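PDB 4O7H: glutathione S-transferase from Rhodospirillum rubrum F11, which probably catalyses the conjugation of glutathione to electrophilic substrates, as other glutathione S-transferases do. Local coordinates for residues A[2-13]-A[49-57]. Sequence-based numbering, arbitrary orientation.
Sequences RRLYHHGLSPAA and EVPVLVEAD
Val50, with the largest share of surface buried here, meets the end of strand 3-6 with one methyl and the loop beyond it with the other. With CG1 anti to its carbonyl carbon (chi1 -67°), that methyl lies against the backbone of Tyr5 and His6, while CG2 approaches the His7 ring obliquely, 3.3 Å from His7 CD2, and also touches Ser10 CB. A beta-branched residue suits this spot because it serves the strand backbone and the loop side chains at once. A water donates to Val50 O and bridges it to Ser10 OG; the same OG accepts from Ala13 N (3.0 Å), capping the helix that starts at Pro11. The cis peptide bond before Pro51 is a hallmark of the thioredoxin-like glutathione S-transferase domain; the backbone just before this proline commonly binds glutathione in relatives, and Val50 probably does so here. The proline ring sits on the first helical turn, its CD 3.7 Å from Ala12 CB; alanines are small enough to let it in.

From there the chains run antiparallel, Tyr5 pairing with Val52 and Arg3 with Val54 through two hydrogen bonds each. Tyr5 suits its place because its long flat ring reaches Val54 edge-on, CE1 lying 3.9 Å from Val54 CG2, while its hydroxyl accepts from Arg3 NH1 in the guanidinium plane. At the far end Arg2 has the length for two tasks: its CG lies 3.9 Å from Leu53 CD1, and its NE forms a salt bridge to the syn side of Glu55 OE1 (2.9 Å), the two planes turned 62° apart. An alanine in place of Arg2 would probably leave the buried Glu55 carboxylate without its cationic mate and lose the apolar contact with Leu53.

Tyr70 and Tyr75 hold Glu55 OE2, and Asp26 O takes Arg2 NH1. Strand 3-6 lies between strands 28-31 and 52-54, with helix 11-22 packed on the Leu4 face and helix 39-44 touching Tyr5 and Val52 on the other.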
loop_
_atom_site.group_PDB
_atom_site.type_symbol
_atom_site.label_atom_id
_atom_site.label_comp_id
_atom_site.label_asym_id
_atom_site.label_seq_id
_atom_site.Cartn_x
_atom_site.Cartn_y
_atom_site.Cartn_z
ATOM N N ARG A 2 -12.795 -0.823 -22.877
ATOM C CA ARG A 2 -12.063 -0.749 -21.586
ATOM C C ARG A 2 -12.856 0.036 -20.579
ATOM O O ARG A 2 -13.384 1.088 -20.895
ATOM C CB ARG A 2 -10.726 -0.063 -21.856
ATOM C CG ARG A 2 -9.839 0.159 -20.670
ATOM C CD ARG A 2 -8.556 0.887 -20.989
ATOM N NE ARG A 2 -7.691 0.239 -21.948
ATOM C CZ ARG A 2 -7.395 0.689 -23.174
ATOM N NH1 ARG A 2 -7.901 1.821 -23.605
ATOM N NH2 ARG A 2 -6.557 0.020 -23.924
ATOM N N ARG A 3 -12.917 -0.432 -19.328
ATOM C CA ARG A 3 -13.787 0.177 -18.314
ATOM C C ARG A 3 -13.075 0.268 -16.981
ATOM O O ARG A 3 -12.245 -0.611 -16.637
ATOM C CB ARG A 3 -15.028 -0.668 -18.152
ATOM C CG ARG A 3 -15.902 -0.441 -16.976
ATOM C CD ARG A 3 -16.835 -1.680 -17.020
ATOM N NE ARG A 3 -17.748 -1.475 -18.149
ATOM C CZ ARG A 3 -19.000 -1.861 -18.152
ATOM N NH1 ARG A 3 -19.447 -2.573 -17.141
ATOM N NH2 ARG A 3 -19.794 -1.516 -19.149
ATOM N N LEU A 4 -13.379 1.331 -16.265
ATOM C CA LEU A 4 -12.870 1.508 -14.903
ATOM C C LEU A 4 -14.033 1.656 -13.928
ATOM O O LEU A 4 -14.866 2.591 -14.020
ATOM C CB LEU A 4 -11.960 2.756 -14.836
ATOM C CG LEU A 4 -11.333 2.927 -13.465
ATOM C CD1 LEU A 4 -10.243 1.893 -13.286
ATOM C CD2 LEU A 4 -10.854 4.344 -13.237
ATOM N N TYR A 5 -14.117 0.733 -12.991
ATOM C CA TYR A 5 -15.002 0.860 -11.862
ATOM C C TYR A 5 -14.379 1.800 -10.856
ATOM O O TYR A 5 -13.218 1.584 -10.388
ATOM C CB TYR A 5 -15.324 -0.509 -11.229
ATOM C CG TYR A 5 -16.170 -1.411 -12.101
ATOM C CD1 TYR A 5 -15.587 -2.237 -13.055
ATOM C CD2 TYR A 5 -17.548 -1.382 -12.010
ATOM C CE1 TYR A 5 -16.344 -3.039 -13.878
ATOM C CE2 TYR A 5 -18.319 -2.166 -12.831
ATOM C CZ TYR A 5 -17.724 -2.973 -13.765
ATOM O OH TYR A 5 -18.500 -3.799 -14.600
ATOM N N HIS A 6 -15.121 2.834 -10.480
ATOM C CA HIS A 6 -14.553 3.875 -9.635
ATOM C C HIS A 6 -15.633 4.499 -8.736
ATOM O O HIS A 6 -16.841 4.242 -8.900
ATOM C CB HIS A 6 -13.907 4.972 -10.500
ATOM C CG HIS A 6 -14.877 5.985 -11.019
ATOM N ND1 HIS A 6 -14.973 7.249 -10.481
ATOM C CD2 HIS A 6 -15.775 5.927 -12.026
ATOM C CE1 HIS A 6 -15.928 7.914 -11.104
ATOM N NE2 HIS A 6 -16.424 7.142 -12.058
ATOM N N HIS A 7 -15.209 5.359 -7.845
ATOM C CA HIS A 7 -16.095 6.333 -7.251
ATOM C C HIS A 7 -15.309 7.549 -6.890
ATOM O O HIS A 7 -14.091 7.487 -6.694
ATOM C CB HIS A 7 -16.957 5.795 -6.119
ATOM C CG HIS A 7 -16.241 5.348 -4.911
ATOM N ND1 HIS A 7 -15.653 6.219 -4.021
ATOM C CD2 HIS A 7 -16.114 4.114 -4.360
ATOM C CE1 HIS A 7 -15.149 5.544 -2.999
ATOM N NE2 HIS A 7 -15.424 4.263 -3.175
ATOM N N GLY A 8 -15.993 8.675 -6.824
ATOM C CA GLY A 8 -15.323 9.949 -6.623
ATOM C C GLY A 8 -14.630 10.105 -5.297
ATOM O O GLY A 8 -13.751 10.968 -5.176
ATOM N N LEU A 9 -14.982 9.321 -4.279
ATOM C CA LEU A 9 -14.349 9.482 -2.998
ATOM C C LEU A 9 -13.078 8.658 -2.824
ATOM O O LEU A 9 -12.483 8.666 -1.786
ATOM C CB LEU A 9 -15.347 9.060 -1.906
ATOM C CG LEU A 9 -16.567 9.980 -1.844
ATOM C CD1 LEU A 9 -17.383 9.558 -0.636
ATOM C CD2 LEU A 9 -16.132 11.423 -1.680
ATOM N N SER A 10 -12.684 7.924 -3.850
ATOM C CA SER A 10 -11.549 7.014 -3.732
ATOM C C SER A 10 -10.291 7.678 -4.292
ATOM O O SER A 10 -10.253 7.941 -5.490
ATOM C CB SER A 10 -11.812 5.759 -4.572
ATOM O OG SER A 10 -10.611 4.940 -4.724
ATOM N N PRO A 11 -9.269 7.914 -3.454
ATOM C CA PRO A 11 -8.041 8.465 -4.020
ATOM C C PRO A 11 -7.380 7.553 -5.016
ATOM O O PRO A 11 -6.809 8.043 -5.998
ATOM C CB PRO A 11 -7.152 8.698 -2.816
ATOM C CG PRO A 11 -7.751 7.895 -1.712
ATOM C CD PRO A 11 -9.194 7.776 -1.988
ATOM N N ALA A 12 -7.401 6.259 -4.774
ATOM C CA ALA A 12 -6.793 5.344 -5.700
ATOM C C ALA A 12 -7.476 5.338 -7.056
ATOM O O ALA A 12 -6.851 5.251 -8.102
ATOM C CB ALA A 12 -6.796 3.940 -5.125
ATOM N N ALA A 13 -8.796 5.397 -7.033
ATOM C CA ALA A 13 -9.546 5.434 -8.274
ATOM C C ALA A 13 -9.320 6.729 -9.016
ATOM O O ALA A 13 -9.149 6.708 -10.253
ATOM C CB ALA A 13 -11.031 5.175 -8.024
ATOM N N GLU A 49 -13.435 -3.289 -3.214
ATOM C CA GLU A 49 -12.971 -1.919 -3.379
ATOM C C GLU A 49 -12.905 -1.529 -4.838
ATOM O O GLU A 49 -12.707 -2.389 -5.698
ATOM C CB GLU A 49 -11.564 -1.783 -2.824
ATOM C CG GLU A 49 -11.386 -2.248 -1.383
ATOM C CD GLU A 49 -11.687 -1.216 -0.343
ATOM O OE1 GLU A 49 -12.364 -0.178 -0.667
ATOM O OE2 GLU A 49 -11.209 -1.440 0.822
ATOM N N VAL A 50 -13.013 -0.216 -5.081
ATOM C CA VAL A 50 -12.540 0.378 -6.302
ATOM C C VAL A 50 -11.087 0.903 -6.113
ATOM O O VAL A 50 -10.691 1.216 -4.987
ATOM C CB VAL A 50 -13.443 1.518 -6.800
ATOM C CG1 VAL A 50 -14.797 0.943 -7.211
ATOM C CG2 VAL A 50 -13.579 2.615 -5.735
ATOM N N PRO A 51 -10.316 1.031 -7.196
ATOM C CA PRO A 51 -10.612 0.801 -8.620
ATOM C C PRO A 51 -10.459 -0.626 -9.079
ATOM O O PRO A 51 -9.694 -1.436 -8.507
ATOM C CB PRO A 51 -9.585 1.654 -9.346
ATOM C CG PRO A 51 -8.403 1.654 -8.406
ATOM C CD PRO A 51 -8.969 1.619 -7.020
ATOM N N VAL A 52 -11.218 -0.941 -10.136
ATOM C CA VAL A 52 -11.022 -2.177 -10.877
ATOM C C VAL A 52 -11.018 -1.813 -12.374
ATOM O O VAL A 52 -11.971 -1.148 -12.849
ATOM C CB VAL A 52 -12.166 -3.182 -10.617
ATOM C CG1 VAL A 52 -11.949 -4.447 -11.415
ATOM C CG2 VAL A 52 -12.221 -3.518 -9.131
ATOM N N LEU A 53 -9.999 -2.244 -13.089
ATOM C CA LEU A 53 -9.893 -2.054 -14.532
ATOM C C LEU A 53 -10.274 -3.343 -15.252
ATOM O O LEU A 53 -9.754 -4.427 -14.897
ATOM C CB LEU A 53 -8.479 -1.652 -14.908
ATOM C CG LEU A 53 -8.138 -1.398 -16.387
ATOM C CD1 LEU A 53 -8.786 -0.113 -16.879
ATOM C CD2 LEU A 53 -6.645 -1.388 -16.570
ATOM N N VAL A 54 -11.163 -3.223 -16.252
ATOM C CA VAL A 54 -11.515 -4.388 -17.112
ATOM C C VAL A 54 -11.200 -4.010 -18.577
ATOM O O VAL A 54 -11.734 -3.013 -19.124
ATOM C CB VAL A 54 -12.973 -4.822 -16.952
ATOM C CG1 VAL A 54 -13.220 -6.118 -17.731
ATOM C CG2 VAL A 54 -13.341 -4.944 -15.478
ATOM N N GLU A 55 -10.248 -4.720 -19.149
ATOM C CA GLU A 55 -9.875 -4.517 -20.533
ATOM C C GLU A 55 -10.979 -5.081 -21.435
ATOM O O GLU A 55 -11.811 -5.837 -21.001
ATOM C CB GLU A 55 -8.546 -5.177 -20.860
ATOM C CG GLU A 55 -7.329 -4.598 -20.142
ATOM C CD GLU A 55 -6.780 -3.339 -20.777
ATOM O OE1 GLU A 55 -7.562 -2.558 -21.369
ATOM O OE2 GLU A 55 -5.551 -3.157 -20.691
ATOM N N ALA A 56 -10.959 -4.651 -22.688
ATOM C CA ALA A 56 -11.980 -5.103 -23.658
ATOM C C ALA A 56 -12.040 -6.631 -23.819
ATOM O O ALA A 56 -13.120 -7.176 -24.106
ATOM C CB ALA A 56 -11.712 -4.414 -24.991
ATOM N N ASP A 57 -10.917 -7.321 -23.648
ATOM C CA ASP A 57 -10.906 -8.790 -23.680
ATOM C C ASP A 57 -11.359 -9.433 -22.358
ATOM O O ASP A 57 -11.336 -10.658 -22.234
ATOM C CB ASP A 57 -9.557 -9.365 -24.146
ATOM C CG ASP A 57 -8.432 -9.186 -23.138
ATOM O OD1 ASP A 57 -8.635 -8.551 -22.088
ATOM O OD2 ASP A 57 -7.317 -9.690 -23.397
HETATM O O HOH W 1 -10.805 3.123 -2.796
#